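Local atomic coordinates of eukaryotic translation initiation factor 4E type 5 (Leishmania major, PDB entry 7KCJ), a protein that probably binds the 7-methylguanosine cap of messenger RNA and takes part in the initiation of translation. Residues Thr163-Val168 / Ile188-Phe193; Glu91-Gly96 / Val135-Arg140; Pro106-Ala111 / Ala183-Ile188. All coordinates share one frame; numbering follows the deposited sequence.

Contact 1: residues Thr163-Val168 / Ile188-Phe193; sequences TRSHAV and IAEASF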
loop_
_atom_site.group_PDB
_atom_site.type_symbol
_atom_site.label_atom_id
_atom_site.label_comp_id
_atom_site.label_asym_id
_atom_site.label_seq_id
_atom_site.Cartn_x
_atom_site.Cartn_y
_atom_site.Cartn_z
ATOM N N THR A 163 -13.896 8.702 -9.292
ATOM C CA THR A 163 -14.390 10.061 -9.110
ATOM C C THR A 163 -14.050 10.638 -7.715
ATOM O O THR A 163 -14.270 11.825 -7.486
ATOM C CB THR A 163 -15.885 10.161 -9.432
ATOM O OG1 THR A 163 -16.613 9.416 -8.460
ATOM C CG2 THR A 163 -16.212 9.685 -10.840
ATOM N N ARG A 164 -13.530 9.814 -6.783
ATOM C CA ARG A 164 -13.109 10.291 -5.460
ATOM C C ARG A 164 -11.590 10.585 -5.392
ATOM O O ARG A 164 -11.104 11.042 -4.361
ATOM C CB ARG A 164 -13.487 9.272 -4.364
ATOM C CG ARG A 164 -14.985 8.970 -4.272
ATOM C CD ARG A 164 -15.816 10.205 -3.959
ATOM N NE ARG A 164 -17.182 9.868 -3.548
ATOM C CZ ARG A 164 -18.275 10.179 -4.242
ATOM N NH1 ARG A 164 -18.176 10.837 -5.393
ATOM N NH2 ARG A 164 -19.476 9.838 -3.788
ATOM N N SER A 165 -10.849 10.298 -6.478
ATOM C CA SER A 165 -9.406 10.432 -6.590
ATOM C C SER A 165 -8.874 11.827 -6.257
ATOM O O SER A 165 -7.970 11.939 -5.433
ATOM C CB SER A 165 -8.953 9.997 -7.982
ATOM O OG SER A 165 -7.553 9.787 -8.026
ATOM N N HIS A 166 -9.419 12.880 -6.887
ATOM C CA HIS A 166 -8.948 14.232 -6.632
ATOM C C HIS A 166 -9.098 14.637 -5.157
ATOM O O HIS A 166 -8.149 15.153 -4.587
ATOM C CB HIS A 166 -9.586 15.251 -7.582
ATOM C CG HIS A 166 -9.016 16.626 -7.429
ATOM N ND1 HIS A 166 -7.670 16.881 -7.662
ATOM C CD2 HIS A 166 -9.622 17.782 -7.062
ATOM C CE1 HIS A 166 -7.506 18.178 -7.436
ATOM N NE2 HIS A 166 -8.652 18.763 -7.080
ATOM N N ALA A 167 -10.243 14.357 -4.535
ATOM C CA ALA A 167 -10.448 14.693 -3.129
ATOM C C ALA A 167 -9.486 13.944 -2.199
ATOM O O ALA A 167 -8.958 14.553 -1.272
ATOM C CB ALA A 167 -11.885 14.421 -2.720
ATOM N N VAL A 168 -9.239 12.644 -2.456
ATOM C CA VAL A 168 -8.339 11.854 -1.629
ATOM C C VAL A 168 -6.897 12.343 -1.819
ATOM O O VAL A 168 -6.181 12.534 -0.835
ATOM C CB VAL A 168 -8.467 10.334 -1.966
ATOM C CG1 VAL A 168 -7.376 9.520 -1.281
ATOM C CG2 VAL A 168 -9.840 9.795 -1.587
ATOM N N ILE A 188 3.119 12.788 -4.993
ATOM C CA ILE A 188 1.822 12.159 -5.080
ATOM C C ILE A 188 1.361 12.238 -6.516
ATOM O O ILE A 188 1.412 13.304 -7.129
ATOM C CB ILE A 188 0.799 12.830 -4.127
ATOM C CG1 ILE A 188 1.290 12.782 -2.678
ATOM C CG2 ILE A 188 -0.579 12.158 -4.262
ATOM C CD1 ILE A 188 0.528 13.602 -1.741
ATOM N N ALA A 189 0.911 11.112 -7.060
ATOM C CA ALA A 189 0.434 11.071 -8.430
ATOM C C ALA A 189 -0.863 10.278 -8.528
ATOM O O ALA A 189 -1.055 9.314 -7.795
ATOM C CB ALA A 189 1.490 10.450 -9.327
ATOM N N GLU A 190 -1.754 10.690 -9.419
ATOM C CA GLU A 190 -2.994 9.967 -9.685
ATOM C C GLU A 190 -2.828 9.302 -11.038
ATOM O O GLU A 190 -2.330 9.927 -11.984
ATOM C CB GLU A 190 -4.185 10.921 -9.740
ATOM C CG GLU A 190 -4.404 11.681 -8.452
ATOM C CD GLU A 190 -5.429 12.781 -8.612
ATOM O OE1 GLU A 190 -6.625 12.454 -8.803
ATOM O OE2 GLU A 190 -5.036 13.969 -8.573
ATOM N N ALA A 191 -3.240 8.049 -11.146
ATOM C CA ALA A 191 -3.110 7.315 -12.402
ATOM C C ALA A 191 -4.185 6.262 -12.552
ATOM O O ALA A 191 -4.744 5.790 -11.560
ATOM C CB ALA A 191 -1.726 6.662 -12.485
ATOM N N SER A 192 -4.463 5.869 -13.796
ATOM C CA SER A 192 -5.378 4.778 -14.055
ATOM C C SER A 192 -4.642 3.458 -13.728
ATOM O O SER A 192 -3.420 3.451 -13.515
ATOM C CB SER A 192 -5.842 4.810 -15.510
ATOM O OG SER A 192 -4.816 4.395 -16.396
ATOM N N PHE A 193 -5.379 2.351 -13.653
ATOM C CA PHE A 193 -4.770 1.053 -13.372
ATOM C C PHE A 193 -3.777 0.621 -14.471
ATOM O O PHE A 193 -2.718 0.083 -14.137
ATOM C CB PHE A 193 -5.849 -0.011 -13.160
ATOM C CG PHE A 193 -6.570 0.130 -11.846
ATOM C CD1 PHE A 193 -5.872 0.365 -10.675
ATOM C CD2 PHE A 193 -7.936 0.031 -11.783
ATOM C CE1 PHE A 193 -6.533 0.464 -9.469
ATOM C CE2 PHE A 193 -8.592 0.137 -10.577
ATOM C CZ PHE A 193 -7.890 0.347 -9.428
#
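S165 and E190 tie the start of helix 165-178 to strand 186-191, an outermost strand of the antiparallel sheet in this eIF4E fold, where helices pack against one side of the sheet. S165 and H166 both meet the E190 carboxylate, S165 at OE1 and the H166 ring at OE2.

The polar link comes first. S165 OG lies 2.9 Å from E190 OE1, a hydrogen bond between the hydroxyl and the carboxylate. Both side chains are set up for the meeting. S165 turns OG away from its own backbone N (chi1 -165°), and E190 runs out extended beyond CG, carrying its carboxylate across to the first turn of the helix.

Packing backs this up. S165 OG also lies against the methylene part of E190, 3.7 Å from E190 CG, while S165 itself is buried on S97 and I99 of strand 97-103. E190 also rests on A169, one turn further along the helix.

The electrostatic part is looser. H166 N lies 3.4 Å from E190 OE1 but is turned too far off line to bond, so the carboxylate does not cap the helix through it, yet a negative group at this helix start would probably be favoured by the helix dipole. The imidazole of H166 stands beside the carboxylate with the two planes 24° apart. The approach is at the ring edge, with E190 OE2 near the ring plane and 4.0 Å from H166 ND1.

Contact 2: residues Glu91-Gly96 / Val135-Arg140; sequences EAYPNG and VCDVLR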
loop_
_atom_site.group_PDB
_atom_site.type_symbol
_atom_site.label_atom_id
_atom_site.label_comp_id
_atom_site.label_asym_id
_atom_site.label_seq_id
_atom_site.Cartn_x
_atom_site.Cartn_y
_atom_site.Cartn_z
ATOM N N GLU A 91 -8.895 -5.782 -11.976
ATOM C CA GLU A 91 -10.160 -6.198 -12.570
ATOM C C GLU A 91 -11.329 -6.081 -11.604
ATOM O O GLU A 91 -12.454 -6.020 -12.063
ATOM C CB GLU A 91 -10.009 -7.655 -13.036
ATOM C CG GLU A 91 -10.832 -8.050 -14.241
ATOM C CD GLU A 91 -10.595 -9.481 -14.696
ATOM O OE1 GLU A 91 -9.514 -10.035 -14.387
ATOM O OE2 GLU A 91 -11.488 -10.045 -15.372
ATOM N N ALA A 92 -11.082 -6.063 -10.285
ATOM C CA ALA A 92 -12.120 -5.924 -9.271
ATOM C C ALA A 92 -12.775 -4.548 -9.288
ATOM O O ALA A 92 -13.848 -4.390 -8.714
ATOM C CB ALA A 92 -11.533 -6.181 -7.897
ATOM N N TYR A 93 -12.130 -3.542 -9.905
ATOM C CA TYR A 93 -12.680 -2.190 -9.929
ATOM C C TYR A 93 -12.807 -1.683 -11.345
ATOM O O TYR A 93 -11.908 -1.000 -11.831
ATOM C CB TYR A 93 -11.832 -1.203 -9.094
ATOM C CG TYR A 93 -11.317 -1.797 -7.812
ATOM C CD1 TYR A 93 -12.168 -2.041 -6.748
ATOM C CD2 TYR A 93 -10.006 -2.223 -7.707
ATOM C CE1 TYR A 93 -11.711 -2.634 -5.585
ATOM C CE2 TYR A 93 -9.529 -2.804 -6.543
ATOM C CZ TYR A 93 -10.386 -3.005 -5.481
ATOM O OH TYR A 93 -9.940 -3.641 -4.352
ATOM N N PRO A 94 -13.915 -1.984 -12.025
ATOM C CA PRO A 94 -14.085 -1.455 -13.392
ATOM C C PRO A 94 -14.171 0.081 -13.415
ATOM O O PRO A 94 -13.880 0.701 -14.432
ATOM C CB PRO A 94 -15.396 -2.100 -13.882
ATOM C CG PRO A 94 -15.800 -3.081 -12.813
ATOM C CD PRO A 94 -15.096 -2.734 -11.555
ATOM N N ASN A 95 -14.587 0.680 -12.276
ATOM C CA ASN A 95 -14.774 2.121 -12.078
ATOM C C ASN A 95 -13.658 2.777 -11.246
ATOM O O ASN A 95 -13.786 3.941 -10.884
ATOM C CB ASN A 95 -16.086 2.337 -11.310
ATOM C CG ASN A 95 -17.275 1.652 -11.938
ATOM O OD1 ASN A 95 -18.022 0.898 -11.285
ATOM N ND2 ASN A 95 -17.447 1.890 -13.226
ATOM N N GLY A 96 -12.603 2.040 -10.940
ATOM C CA GLY A 96 -11.580 2.512 -10.028
ATOM C C GLY A 96 -10.339 3.102 -10.645
ATOM O O GLY A 96 -10.187 3.153 -11.867
ATOM N N VAL A 135 -13.489 4.640 0.147
ATOM C CA VAL A 135 -13.424 3.927 -1.118
ATOM C C VAL A 135 -12.015 3.293 -1.410
ATOM O O VAL A 135 -11.854 2.573 -2.398
ATOM C CB VAL A 135 -13.930 4.931 -2.190
ATOM C CG1 VAL A 135 -12.895 5.283 -3.255
ATOM C CG2 VAL A 135 -15.264 4.503 -2.786
ATOM N N CYS A 136 -11.037 3.494 -0.513
ATOM C CA CYS A 136 -9.701 2.920 -0.652
ATOM C C CYS A 136 -9.737 1.437 -0.174
ATOM O O CYS A 136 -9.853 1.206 1.020
ATOM C CB CYS A 136 -8.687 3.756 0.131
ATOM S SG CYS A 136 -8.660 5.519 -0.318
ATOM N N ASP A 137 -9.693 0.439 -1.094
ATOM C CA ASP A 137 -9.808 -0.975 -0.692
ATOM C C ASP A 137 -8.561 -1.824 -0.754
ATOM O O ASP A 137 -8.609 -2.955 -0.280
ATOM C CB ASP A 137 -10.888 -1.706 -1.485
ATOM C CG ASP A 137 -12.259 -1.140 -1.281
ATOM O OD1 ASP A 137 -12.588 -0.794 -0.128
ATOM O OD2 ASP A 137 -13.000 -1.022 -2.274
ATOM N N VAL A 138 -7.488 -1.357 -1.374
ATOM C CA VAL A 138 -6.241 -2.109 -1.441
ATOM C C VAL A 138 -5.084 -1.144 -1.221
ATOM O O VAL A 138 -5.057 -0.041 -1.800
ATOM C CB VAL A 138 -6.028 -2.928 -2.751
ATOM C CG1 VAL A 138 -4.649 -3.576 -2.774
ATOM C CG2 VAL A 138 -7.100 -3.998 -2.941
ATOM N N LEU A 139 -4.112 -1.570 -0.431
ATOM C CA LEU A 139 -2.923 -0.797 -0.170
ATOM C C LEU A 139 -1.734 -1.705 -0.464
ATOM O O LEU A 139 -1.676 -2.813 0.055
ATOM C CB LEU A 139 -2.932 -0.398 1.303
ATOM C CG LEU A 139 -2.056 0.748 1.738
ATOM C CD1 LEU A 139 -2.431 2.027 1.029
ATOM C CD2 LEU A 139 -2.243 0.961 3.226
ATOM N N ARG A 140 -0.811 -1.264 -1.333
ATOM C CA ARG A 140 0.361 -2.046 -1.691
ATOM C C ARG A 140 1.608 -1.238 -1.363
ATOM O O ARG A 140 1.735 -0.106 -1.793
ATOM C CB ARG A 140 0.328 -2.427 -3.175
ATOM C CG ARG A 140 -1.055 -2.855 -3.661
ATOM C CD ARG A 140 -0.998 -4.030 -4.589
ATOM N NE ARG A 140 -0.458 -3.664 -5.890
ATOM C CZ ARG A 140 0.041 -4.529 -6.767
ATOM N NH1 ARG A 140 0.096 -5.823 -6.475
ATOM N NH2 ARG A 140 0.489 -4.107 -7.943
#
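The Y93 ring reaches from its loop to V138 and D137 with its phenol end leading. On one face sits A92 CB of its own segment, 4.0 Å above the plane and over the ring centre. At the edge, close to the ring plane, is V138 CG2. The D137 carboxylate approaches obliquely, its plane 32° from that of the ring, with OD2 3.9 Å from Y93 CE1. W158, S160 and F193 also touch the Y93 side chain.

The tightest approach is Y93 OH to V138 CG2, at 3.2 Å, and the same oxygen lies 3.6 Å from D137 CB. The V138 chi1 of 175° sets CG2 anti to the carbonyl carbon, beside the backbone N, where it meets Y93 OH.

D137 and V138 are neighbours in strand 136-143, yet both CB atoms point toward the loop. Both also bond through the backbone to W158 of strand 153-159, which is consistent with a classic beta bulge near the start of the strand. On the loop side, a type I turn from Y93 to G96 leads the chain into strand 97-103.

Chemically the meeting is van der Waals contact: a hydroxyl lies against aliphatic carbons, while the D137 carboxylate has its salt bridge elsewhere, from OD1 to R82 NE. The contact between loop and sheet therefore rests on fit of shape, with the charge of D137 directed to the neighbouring strand 77-82.

Contact 3: residues Pro106-Ala111 / Ala183-Ile188; sequences PPTTDA and ANSYNI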
loop_
_atom_site.group_PDB
_atom_site.type_symbol
_atom_site.label_atom_id
_atom_site.label_comp_id
_atom_site.label_asym_id
_atom_site.label_seq_id
_atom_site.Cartn_x
_atom_site.Cartn_y
_atom_site.Cartn_z
ATOM N N PRO A 106 13.684 9.484 5.536
ATOM C CA PRO A 106 13.109 9.908 6.822
ATOM C C PRO A 106 13.229 11.411 7.019
ATOM O O PRO A 106 14.147 12.043 6.481
ATOM C CB PRO A 106 13.969 9.174 7.853
ATOM C CG PRO A 106 15.269 8.921 7.159
ATOM C CD PRO A 106 14.905 8.670 5.730
ATOM N N PRO A 107 12.324 12.009 7.820
ATOM C CA PRO A 107 11.171 11.391 8.500
ATOM C C PRO A 107 9.937 11.179 7.611
ATOM O O PRO A 107 8.958 10.606 8.068
ATOM C CB PRO A 107 10.887 12.377 9.634
ATOM C CG PRO A 107 11.288 13.720 9.075
ATOM C CD PRO A 107 12.399 13.459 8.077
ATOM N N THR A 108 9.988 11.622 6.346
ATOM C CA THR A 108 8.866 11.501 5.399
ATOM C C THR A 108 8.389 10.058 5.198
ATOM O O THR A 108 7.184 9.812 5.148
ATOM C CB THR A 108 9.225 12.191 4.079
ATOM O OG1 THR A 108 9.549 13.567 4.334
ATOM C CG2 THR A 108 8.124 12.076 3.057
ATOM N N THR A 109 9.303 9.114 5.086
ATOM C CA THR A 109 8.948 7.708 4.912
ATOM C C THR A 109 8.075 7.202 6.080
ATOM O O THR A 109 6.989 6.665 5.860
ATOM C CB THR A 109 10.226 6.876 4.774
ATOM O OG1 THR A 109 11.142 7.265 5.808
ATOM C CG2 THR A 109 10.877 7.040 3.422
ATOM N N ASP A 110 8.491 7.507 7.307
ATOM C CA ASP A 110 7.765 7.049 8.480
ATOM C C ASP A 110 6.433 7.765 8.622
ATOM O O ASP A 110 5.394 7.099 8.627
ATOM C CB ASP A 110 8.630 7.184 9.738
ATOM C CG ASP A 110 9.820 6.251 9.738
ATOM O OD1 ASP A 110 9.617 5.032 9.558
ATOM O OD2 ASP A 110 10.950 6.739 9.921
ATOM N N ALA A 111 6.451 9.113 8.665
ATOM C CA ALA A 111 5.257 9.930 8.816
ATOM C C ALA A 111 4.246 9.747 7.681
ATOM O O ALA A 111 3.034 9.721 7.920
ATOM C CB ALA A 111 5.653 11.397 8.940
ATOM N N ALA A 183 9.219 19.279 0.560
ATOM C CA ALA A 183 8.689 19.134 -0.808
ATOM C C ALA A 183 9.523 18.220 -1.691
ATOM O O ALA A 183 8.966 17.503 -2.518
ATOM C CB ALA A 183 8.543 20.496 -1.478
ATOM N N ASN A 184 10.842 18.205 -1.496
ATOM C CA ASN A 184 11.737 17.342 -2.258
ATOM C C ASN A 184 11.768 15.891 -1.763
ATOM O O ASN A 184 12.523 15.107 -2.312
ATOM C CB ASN A 184 13.164 17.921 -2.218
ATOM C CG ASN A 184 13.912 17.780 -0.906
ATOM O OD1 ASN A 184 13.430 17.206 0.077
ATOM N ND2 ASN A 184 15.124 18.313 -0.863
ATOM N N SER A 185 11.061 15.559 -0.678
ATOM C CA SER A 185 11.133 14.235 -0.052
ATOM C C SER A 185 10.007 13.259 -0.419
ATOM O O SER A 185 10.002 12.111 0.053
ATOM C CB SER A 185 11.189 14.393 1.461
ATOM O OG SER A 185 9.947 14.868 1.949
ATOM N N TYR A 186 9.036 13.716 -1.208
ATOM C CA TYR A 186 7.907 12.873 -1.586
ATOM C C TYR A 186 7.172 13.397 -2.808
ATOM O O TYR A 186 7.262 14.572 -3.128
ATOM C CB TYR A 186 6.901 12.721 -0.413
ATOM C CG TYR A 186 6.129 13.988 -0.082
ATOM C CD1 TYR A 186 6.660 14.950 0.772
ATOM C CD2 TYR A 186 4.851 14.194 -0.569
ATOM C CE1 TYR A 186 5.972 16.110 1.067
ATOM C CE2 TYR A 186 4.142 15.350 -0.257
ATOM C CZ TYR A 186 4.711 16.303 0.558
ATOM O OH TYR A 186 4.021 17.429 0.914
ATOM N N ASN A 187 6.359 12.547 -3.435
ATOM C CA ASN A 187 5.491 12.969 -4.523
ATOM C C ASN A 187 4.212 12.140 -4.572
ATOM O O ASN A 187 4.200 10.955 -4.201
ATOM C CB ASN A 187 6.198 13.017 -5.873
ATOM C CG ASN A 187 6.814 11.719 -6.254
ATOM O OD1 ASN A 187 6.114 10.788 -6.701
ATOM N ND2 ASN A 187 8.145 11.624 -6.083
ATOM N N ILE A 188 3.119 12.788 -4.993
ATOM C CA ILE A 188 1.822 12.159 -5.080
ATOM C C ILE A 188 1.361 12.238 -6.516
ATOM O O ILE A 188 1.412 13.304 -7.129
ATOM C CB ILE A 188 0.799 12.830 -4.127
ATOM C CG1 ILE A 188 1.290 12.782 -2.678
ATOM C CG2 ILE A 188 -0.579 12.158 -4.262
ATOM C CD1 ILE A 188 0.528 13.602 -1.741
#
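T108 and S185 point their CB atoms at each other, and their hydroxyls meet end to end: T108 OG1 is 2.7 Å from S185 OG, and the two are hydrogen-bonded. S185 OG also bonds to the carbonyl O of A182, so it is gripped both by T108 OG1 and by A182 O just ahead of its own segment.

T108 uses its two branches on different partners. With OG1 beside the backbone N (chi1 -58°) and facing S185, the methyl CG2 is left to lie 3.7 Å from Y186 CB. It also sits obliquely by the near end of the Y186 ring, 4.0 Å from CD1, and lies 3.5 Å from S185 O.

In the eIF4E fold this joins the first turn of helix 108-121 to the beginning of edge strand 186-191. N187 pairs through the backbone with N102 of strand 97-103, and the S185-L104 bond carries the ladder one step past the strand ends.

The Y186 ring is turned so that S185 OG lies at its edge, in the ring plane. L103, M176 and L181 touch the side chains of both T108 and Y186.

In the fold
All three contacts reach the same antiparallel sheet. Contacts 1 and 3 lie towards the two ends of strand 186-191, their centres about 18 Å apart; they share I188, and their segments alternate along the chain. Contacts 1 and 2 are neighbours, with centres about 11 Å apart, and they touch directly: F193 CE2 packs 3.4 Å from G96 C, and R164 CB lies 4.2 Å from V135 CG1. Contacts 2 and 3 sit on opposite sides of the chain's centre, their centres about 24 Å apart and their nearest atoms about 11 Å. None of the three includes a bound cap or other ligand; they join helices and a loop to the sheet.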